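Local coordinates for calcium uptake protein 3, mitochondrial (Homo sapiens, PDB 6AGI) that senses calcium through its EF-hands and, disulfide-linked to MICU1, stimulates or inhibits the mitochondrial calcium uniporter according to the calcium concentration, at residues Lys102-Ala105 and Gly106-Ile109; Met121-Lys124 and Lys125-Leu128; Leu225-Glu228 and Asp229-Phe233. All coordinates share one frame; numbering follows the deposited sequence.

Contact 1: residues Lys102-Ala105 and Gly106-Ile109; sequences KPHA and GFRI
The first turn of helix 104-114, the entering helix of EF-hand 1, is where Phe107 folds back over His104 and the residues that lead in. The CA of His104 stands 3.9 Å from the centroid of the Phe107 ring and almost exactly on its normal, a CH-pi contact over the middle of one face. The torsion responsible is chi1 of Phe107: at -59° it sets CG opposite the carbonyl carbon and turns the ring back toward the helix start. Lys102 meets the same ring at its edge, with CB near the ring plane and 3.9 Å from CE1 of Phe107. The imidazole of His104 runs alongside and points the same way, its ND1 3.5 Å from CE2 of Phe107 and the two planes inclined at 61°. In the backbone, Phe107 N donates to His104 O at 2.8 Å, while weaker bonds join Gly106 N to Pro103 O and Ile109 N to Ala105 O. Further out, Phe107 meets Tyr231 edge-to-face, and Pro103 packs on Ile311 of the second subunit. With an alanine in place of Phe107, His104 CA would probably lose the ring face it rests on and a gap would open toward Tyr231. Phe107 thus joins the helix start to its own lead-in and to Tyr231 by largely apolar, aromatic contact, which is likely to fix the position of the ring.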
loop_
_atom_site.group_PDB
_atom_site.type_symbol
_atom_site.label_atom_id
_atom_site.label_comp_id
_atom_site.label_asym_id
_atom_site.label_seq_id
_atom_site.Cartn_x
_atom_site.Cartn_y
_atom_site.Cartn_z
ATOM N N LYS B 102 1.874 -10.630 2.438
ATOM C CA LYS B 102 2.912 -9.663 2.759
ATOM C C LYS B 102 3.987 -9.613 1.685
ATOM O O LYS B 102 4.334 -10.631 1.095
ATOM C CB LYS B 102 3.580 -9.968 4.104
ATOM C CG LYS B 102 2.743 -9.573 5.298
ATOM C CD LYS B 102 3.545 -9.699 6.579
ATOM C CE LYS B 102 2.701 -9.409 7.833
ATOM N NZ LYS B 102 1.737 -10.476 8.201
ATOM N N PRO B 103 4.550 -8.440 1.432
ATOM C CA PRO B 103 5.771 -8.369 0.637
ATOM C C PRO B 103 6.928 -8.773 1.537
ATOM O O PRO B 103 6.783 -8.924 2.755
ATOM C CB PRO B 103 5.861 -6.891 0.227
ATOM C CG PRO B 103 4.587 -6.249 0.756
ATOM C CD PRO B 103 4.165 -7.101 1.910
ATOM N N HIS B 104 8.089 -8.984 0.920
ATOM C CA HIS B 104 9.211 -9.469 1.710
ATOM C C HIS B 104 9.609 -8.462 2.795
ATOM O O HIS B 104 9.758 -8.829 3.972
ATOM C CB HIS B 104 10.386 -9.804 0.788
ATOM C CG HIS B 104 10.150 -11.017 -0.055
ATOM N ND1 HIS B 104 10.413 -12.289 0.410
ATOM C CD2 HIS B 104 9.718 -11.163 -1.329
ATOM C CE1 HIS B 104 10.139 -13.167 -0.537
ATOM N NE2 HIS B 104 9.713 -12.513 -1.601
ATOM N N ALA B 105 9.668 -7.168 2.449
ATOM C CA ALA B 105 9.982 -6.158 3.453
ATOM C C ALA B 105 8.946 -6.150 4.589
ATOM O O ALA B 105 9.241 -5.759 5.746
ATOM C CB ALA B 105 10.099 -4.822 2.741
ATOM N N GLY B 106 7.745 -6.636 4.296
ATOM C CA GLY B 106 6.754 -6.712 5.332
ATOM C C GLY B 106 7.098 -7.727 6.394
ATOM O O GLY B 106 6.626 -7.591 7.525
ATOM N N PHE B 107 7.913 -8.739 6.055
ATOM C CA PHE B 107 8.265 -9.742 7.056
ATOM C C PHE B 107 8.958 -9.054 8.217
ATOM O O PHE B 107 8.755 -9.415 9.387
ATOM C CB PHE B 107 9.192 -10.830 6.483
ATOM C CG PHE B 107 8.631 -11.614 5.312
ATOM C CD1 PHE B 107 7.310 -11.472 4.890
ATOM C CD2 PHE B 107 9.480 -12.442 4.578
ATOM C CE1 PHE B 107 6.823 -12.186 3.788
ATOM C CE2 PHE B 107 9.014 -13.155 3.462
ATOM C CZ PHE B 107 7.682 -13.034 3.064
ATOM N N ARG B 108 9.764 -8.032 7.903
ATOM C CA ARG B 108 10.419 -7.256 8.944
ATOM C C ARG B 108 9.417 -6.410 9.698
ATOM O O ARG B 108 9.489 -6.326 10.937
ATOM C CB ARG B 108 11.497 -6.377 8.346
ATOM C CG ARG B 108 12.285 -5.636 9.361
ATOM C CD ARG B 108 13.259 -4.702 8.660
ATOM N NE ARG B 108 14.046 -5.367 7.612
ATOM C CZ ARG B 108 15.289 -5.835 7.755
ATOM N NH1 ARG B 108 15.929 -5.728 8.916
ATOM N NH2 ARG B 108 15.896 -6.413 6.725
ATOM N N ILE B 109 8.464 -5.777 8.986
ATOM C CA ILE B 109 7.443 -5.047 9.742
ATOM C C ILE B 109 6.713 -5.993 10.707
ATOM O O ILE B 109 6.416 -5.633 11.852
ATOM C CB ILE B 109 6.460 -4.328 8.802
ATOM C CG1 ILE B 109 7.125 -3.149 8.112
ATOM C CG2 ILE B 109 5.232 -3.788 9.557
ATOM C CD1 ILE B 109 6.410 -2.746 6.787
#

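Contact 2: residues Met121-Lys124 and Lys125-Leu128; sequences MVDK and KEFL. With CA (calcium ion), chain F.
One carboxylate oxygen, OE1 of Glu126, does two jobs at once: it binds the calcium ion at 2.5 Å and accepts the backbone N-H of Asp123 at 2.9 Å. This is the closing end of the EF-hand 1 loop, where the last ligand reaches back from the exiting helix 124-138. The Asp123 bond is fairly straight, 155° at the hydrogen, and uses the anti lone pair of OE1, the one turned away from OE2. Glu126 OE2 also binds the calcium, at 2.8 Å, making the grip bidentate; the chain gets there by running extended beyond CG, with chi2 at 172°. Met121 contributes its backbone O, 2.5 Å from the calcium, and Asp115, Asp117 and Asn119 complete the site. Thr116 OG1 is hydrogen-bonded to Glu126 OE2, so both oxygens have a partner besides the metal, which probably leaves the carboxylate little freedom to turn.

Asp123 is one of the calcium-site residues, yet its OD1 stands 3.5 Å from the ion, beyond direct coordination in this model. It also occupies the N-cap position of the helix without making a side-chain cap; its backbone O instead takes the N-H of Phe127. On the other flank, Val122 lays CG1 against CB of Glu126 and CB of Phe127, while the Phe127 ring meets Phe114 with nearly parallel planes and Phe95 edge-to-face. Lys124 and Leu128 point the same way, side by side, CG of Lys124 lying 4.1 Å from CD1 of Leu128.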
loop_
_atom_site.group_PDB
_atom_site.type_symbol
_atom_site.label_atom_id
_atom_site.label_comp_id
_atom_site.label_asym_id
_atom_site.label_seq_id
_atom_site.Cartn_x
_atom_site.Cartn_y
_atom_site.Cartn_z
ATOM N N MET B 121 14.515 -11.134 19.469
ATOM C CA MET B 121 13.962 -12.473 19.372
ATOM C C MET B 121 12.481 -12.359 19.709
ATOM O O MET B 121 12.024 -11.339 20.230
ATOM C CB MET B 121 14.660 -13.524 20.296
ATOM C CG MET B 121 16.212 -13.541 20.396
ATOM S SD MET B 121 17.025 -13.959 18.814
ATOM C CE MET B 121 17.694 -15.599 19.114
ATOM N N VAL B 122 11.727 -13.411 19.408
ATOM C CA VAL B 122 10.304 -13.467 19.708
ATOM C C VAL B 122 10.094 -14.684 20.601
ATOM O O VAL B 122 10.374 -15.818 20.197
ATOM C CB VAL B 122 9.435 -13.518 18.441
ATOM C CG1 VAL B 122 7.996 -13.800 18.783
ATOM C CG2 VAL B 122 9.484 -12.187 17.744
ATOM N N ASP B 123 9.703 -14.428 21.849
ATOM C CA ASP B 123 9.296 -15.442 22.817
ATOM C C ASP B 123 8.059 -16.178 22.327
ATOM O O ASP B 123 7.298 -15.684 21.493
ATOM C CB ASP B 123 8.927 -14.795 24.151
ATOM C CG ASP B 123 9.940 -13.777 24.613
ATOM O OD1 ASP B 123 10.996 -13.633 23.956
ATOM O OD2 ASP B 123 9.640 -13.077 25.603
ATOM N N LYS B 124 7.833 -17.358 22.897
ATOM C CA LYS B 124 6.511 -17.970 22.802
ATOM C C LYS B 124 5.435 -17.040 23.358
ATOM O O LYS B 124 4.298 -17.046 22.878
ATOM C CB LYS B 124 6.494 -19.310 23.543
ATOM C CG LYS B 124 5.210 -20.131 23.384
ATOM C CD LYS B 124 5.404 -21.466 24.090
ATOM C CE LYS B 124 4.125 -22.255 24.319
ATOM N NZ LYS B 124 4.512 -23.589 24.889
ATOM N N LYS B 125 5.773 -16.233 24.369
ATOM C CA LYS B 125 4.765 -15.445 25.068
ATOM C C LYS B 125 4.418 -14.191 24.276
ATOM O O LYS B 125 3.227 -13.857 24.114
ATOM C CB LYS B 125 5.299 -15.094 26.467
ATOM C CG LYS B 125 4.440 -14.174 27.319
ATOM C CD LYS B 125 5.258 -12.996 27.860
ATOM C CE LYS B 125 5.202 -11.774 26.961
ATOM N NZ LYS B 125 6.333 -10.821 27.214
ATOM N N GLU B 126 5.442 -13.579 23.660
ATOM C CA GLU B 126 5.214 -12.572 22.627
ATOM C C GLU B 126 4.325 -13.103 21.511
ATOM O O GLU B 126 3.327 -12.476 21.138
ATOM C CB GLU B 126 6.540 -12.093 22.040
ATOM C CG GLU B 126 7.147 -10.947 22.787
ATOM C CD GLU B 126 8.541 -10.623 22.309
ATOM O OE1 GLU B 126 9.288 -11.552 21.960
ATOM O OE2 GLU B 126 8.880 -9.424 22.250
ATOM N N PHE B 127 4.681 -14.264 20.968
ATOM C CA PHE B 127 3.897 -14.833 19.888
ATOM C C PHE B 127 2.465 -15.096 20.322
ATOM O O PHE B 127 1.562 -15.036 19.492
ATOM C CB PHE B 127 4.559 -16.108 19.355
ATOM C CG PHE B 127 3.920 -16.632 18.108
ATOM C CD1 PHE B 127 2.870 -17.537 18.159
ATOM C CD2 PHE B 127 4.331 -16.162 16.871
ATOM C CE1 PHE B 127 2.284 -18.005 16.998
ATOM C CE2 PHE B 127 3.731 -16.605 15.704
ATOM C CZ PHE B 127 2.709 -17.533 15.770
ATOM N N LEU B 128 2.237 -15.413 21.598
ATOM C CA LEU B 128 0.893 -15.762 22.051
ATOM C C LEU B 128 -0.001 -14.551 22.323
ATOM O O LEU B 128 -1.247 -14.684 22.273
ATOM C CB LEU B 128 0.992 -16.669 23.285
ATOM C CG LEU B 128 1.085 -18.158 22.883
ATOM C CD1 LEU B 128 1.353 -19.064 24.058
ATOM C CD2 LEU B 128 -0.188 -18.624 22.145
HETATM CA CA CA F . 11.442 -10.476 22.532
#

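Contact 3: residues Leu225-Glu228 and Asp229-Phe233; sequences LNFE and DFYRF
Asn226 caps helix 227-250: its OD1 accepts the N-H of Asp229 at 2.9 Å and a nearly straight 168°, the donor above the amide carbonyl plane. A chi1 of 67°, with CG between the backbone N and the carbonyl carbon, brings the amide round to this N-H. Helical bonds open with a weak one, Phe230 N to Asn226 O, followed by firmer Tyr231 N to Phe227 O and Arg232 N to Glu228 O.

The ionic link is from NH2 of Arg232 to OD1 of Asp229, 2.9 Å, on the anti side and tilted out of the carboxylate plane. Bent at chi3, the arginine curls back, placing Glu228 O over one face of its guanidinium.

In the apolar group, Tyr231 turns its edge toward the face of Phe227 in an offset edge-to-face pair, planes at 85°. Leu225 sends CD1 to the edge of the Phe230 ring and CD2 to CB of Asp229. Phe230 meets Phe111 of helix 104-114 edge-to-face, and Leu225 pairs through its backbone with Val122 of the EF-hand 1 loop.

The amide satisfies a first-turn N-H; the Asp229 carboxylate, probably favoured by the helix dipole's positive end, is likely to be steadied by the salt bridge.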
loop_
_atom_site.group_PDB
_atom_site.type_symbol
_atom_site.label_atom_id
_atom_site.label_comp_id
_atom_site.label_asym_id
_atom_site.label_seq_id
_atom_site.Cartn_x
_atom_site.Cartn_y
_atom_site.Cartn_z
ATOM N N LEU B 225 12.910 -16.985 18.532
ATOM C CA LEU B 225 12.897 -16.785 17.086
ATOM C C LEU B 225 13.576 -15.468 16.740
ATOM O O LEU B 225 13.130 -14.406 17.188
ATOM C CB LEU B 225 11.469 -16.769 16.563
ATOM C CG LEU B 225 10.794 -18.045 16.092
ATOM C CD1 LEU B 225 9.455 -17.636 15.471
ATOM C CD2 LEU B 225 11.665 -18.740 15.064
ATOM N N ASN B 226 14.642 -15.529 15.944
ATOM C CA ASN B 226 15.277 -14.316 15.442
ATOM C C ASN B 226 14.624 -13.915 14.113
ATOM O O ASN B 226 13.790 -14.641 13.559
ATOM C CB ASN B 226 16.785 -14.524 15.285
ATOM C CG ASN B 226 17.133 -15.532 14.181
ATOM O OD1 ASN B 226 16.266 -16.213 13.634
ATOM N ND2 ASN B 226 18.413 -15.650 13.886
ATOM N N PHE B 227 15.021 -12.758 13.576
ATOM C CA PHE B 227 14.426 -12.287 12.326
ATOM C C PHE B 227 14.690 -13.247 11.167
ATOM O O PHE B 227 13.847 -13.414 10.275
ATOM C CB PHE B 227 14.974 -10.914 11.967
ATOM C CG PHE B 227 14.457 -10.407 10.673
ATOM C CD1 PHE B 227 13.097 -10.478 10.369
ATOM C CD2 PHE B 227 15.344 -9.915 9.721
ATOM C CE1 PHE B 227 12.629 -10.021 9.135
ATOM C CE2 PHE B 227 14.894 -9.462 8.490
ATOM C CZ PHE B 227 13.539 -9.510 8.191
ATOM N N GLU B 228 15.865 -13.867 11.143
ATOM C CA GLU B 228 16.224 -14.678 9.989
ATOM C C GLU B 228 15.327 -15.920 9.876
ATOM O O GLU B 228 14.829 -16.236 8.785
ATOM C CB GLU B 228 17.714 -15.006 10.071
ATOM C CG GLU B 228 18.620 -13.748 9.867
ATOM C CD GLU B 228 18.913 -12.913 11.156
ATOM O OE1 GLU B 228 18.829 -13.451 12.284
ATOM O OE2 GLU B 228 19.240 -11.702 11.033
ATOM N N ASP B 229 15.042 -16.599 10.998
ATOM C CA ASP B 229 14.132 -17.743 10.907
ATOM C C ASP B 229 12.715 -17.328 10.538
ATOM O O ASP B 229 12.061 -17.995 9.731
ATOM C CB ASP B 229 14.084 -18.545 12.213
ATOM C CG ASP B 229 15.453 -18.919 12.736
ATOM O OD1 ASP B 229 16.261 -19.436 11.937
ATOM O OD2 ASP B 229 15.684 -18.797 13.966
ATOM N N PHE B 230 12.240 -16.215 11.096
ATOM C CA PHE B 230 10.916 -15.679 10.784
ATOM C C PHE B 230 10.776 -15.413 9.287
ATOM O O PHE B 230 9.812 -15.855 8.643
ATOM C CB PHE B 230 10.773 -14.396 11.597
ATOM C CG PHE B 230 9.373 -13.947 11.872
ATOM C CD1 PHE B 230 8.589 -14.602 12.822
ATOM C CD2 PHE B 230 8.882 -12.790 11.272
ATOM C CE1 PHE B 230 7.307 -14.158 13.112
ATOM C CE2 PHE B 230 7.614 -12.335 11.559
ATOM C CZ PHE B 230 6.822 -13.023 12.481
ATOM N N TYR B 231 11.747 -14.685 8.725
ATOM C CA TYR B 231 11.794 -14.442 7.295
ATOM C C TYR B 231 11.773 -15.750 6.529
ATOM O O TYR B 231 11.091 -15.869 5.503
ATOM C CB TYR B 231 13.059 -13.650 6.948
ATOM C CG TYR B 231 13.147 -13.189 5.510
ATOM C CD1 TYR B 231 13.439 -14.071 4.483
ATOM C CD2 TYR B 231 12.984 -11.856 5.189
ATOM C CE1 TYR B 231 13.528 -13.643 3.172
ATOM C CE2 TYR B 231 13.066 -11.414 3.870
ATOM C CZ TYR B 231 13.345 -12.330 2.868
ATOM O OH TYR B 231 13.439 -11.925 1.568
ATOM N N ARG B 232 12.534 -16.745 6.991
ATOM C CA ARG B 232 12.597 -17.958 6.198
ATOM C C ARG B 232 11.288 -18.725 6.246
ATOM O O ARG B 232 10.888 -19.325 5.242
ATOM C CB ARG B 232 13.764 -18.827 6.650
ATOM C CG ARG B 232 15.098 -18.245 6.295
ATOM C CD ARG B 232 16.235 -19.229 6.490
ATOM N NE ARG B 232 16.623 -19.332 7.891
ATOM C CZ ARG B 232 17.761 -18.842 8.377
ATOM N NH1 ARG B 232 18.599 -18.191 7.574
ATOM N NH2 ARG B 232 18.047 -18.973 9.669
ATOM N N PHE B 233 10.592 -18.702 7.387
ATOM C CA PHE B 233 9.290 -19.343 7.458
ATOM C C PHE B 233 8.304 -18.689 6.498
ATOM O O PHE B 233 7.613 -19.394 5.746
ATOM C CB PHE B 233 8.750 -19.313 8.873
ATOM C CG PHE B 233 7.384 -19.926 8.980
ATOM C CD1 PHE B 233 7.228 -21.305 8.923
ATOM C CD2 PHE B 233 6.257 -19.140 9.102
ATOM C CE1 PHE B 233 5.981 -21.882 9.007
ATOM C CE2 PHE B 233 4.996 -19.713 9.183
ATOM C CZ PHE B 233 4.852 -21.087 9.135
#

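Overall arrangement
Contacts 1 and 2 belong to EF-hand 1, one on its entering helix 104-114 and the other where its loop runs into the exiting helix 124-138; they do not touch. Contact 3 joins them, starting helix 227-250 against both. Tyr231 and Phe227 pack on Phe107 and Arg108 of contact 1, while Leu225 O probably accepts a hydrogen bond from Val122 N of contact 2, which recalls the short strand link between paired EF-hand loops. Each contact is partly buried, and contact 1 lies nearest the centre of the chain. Chemistry changes with place: ring packing in contact 1, metal coordination in contact 2, an amide cap and surface salt bridge in contact 3.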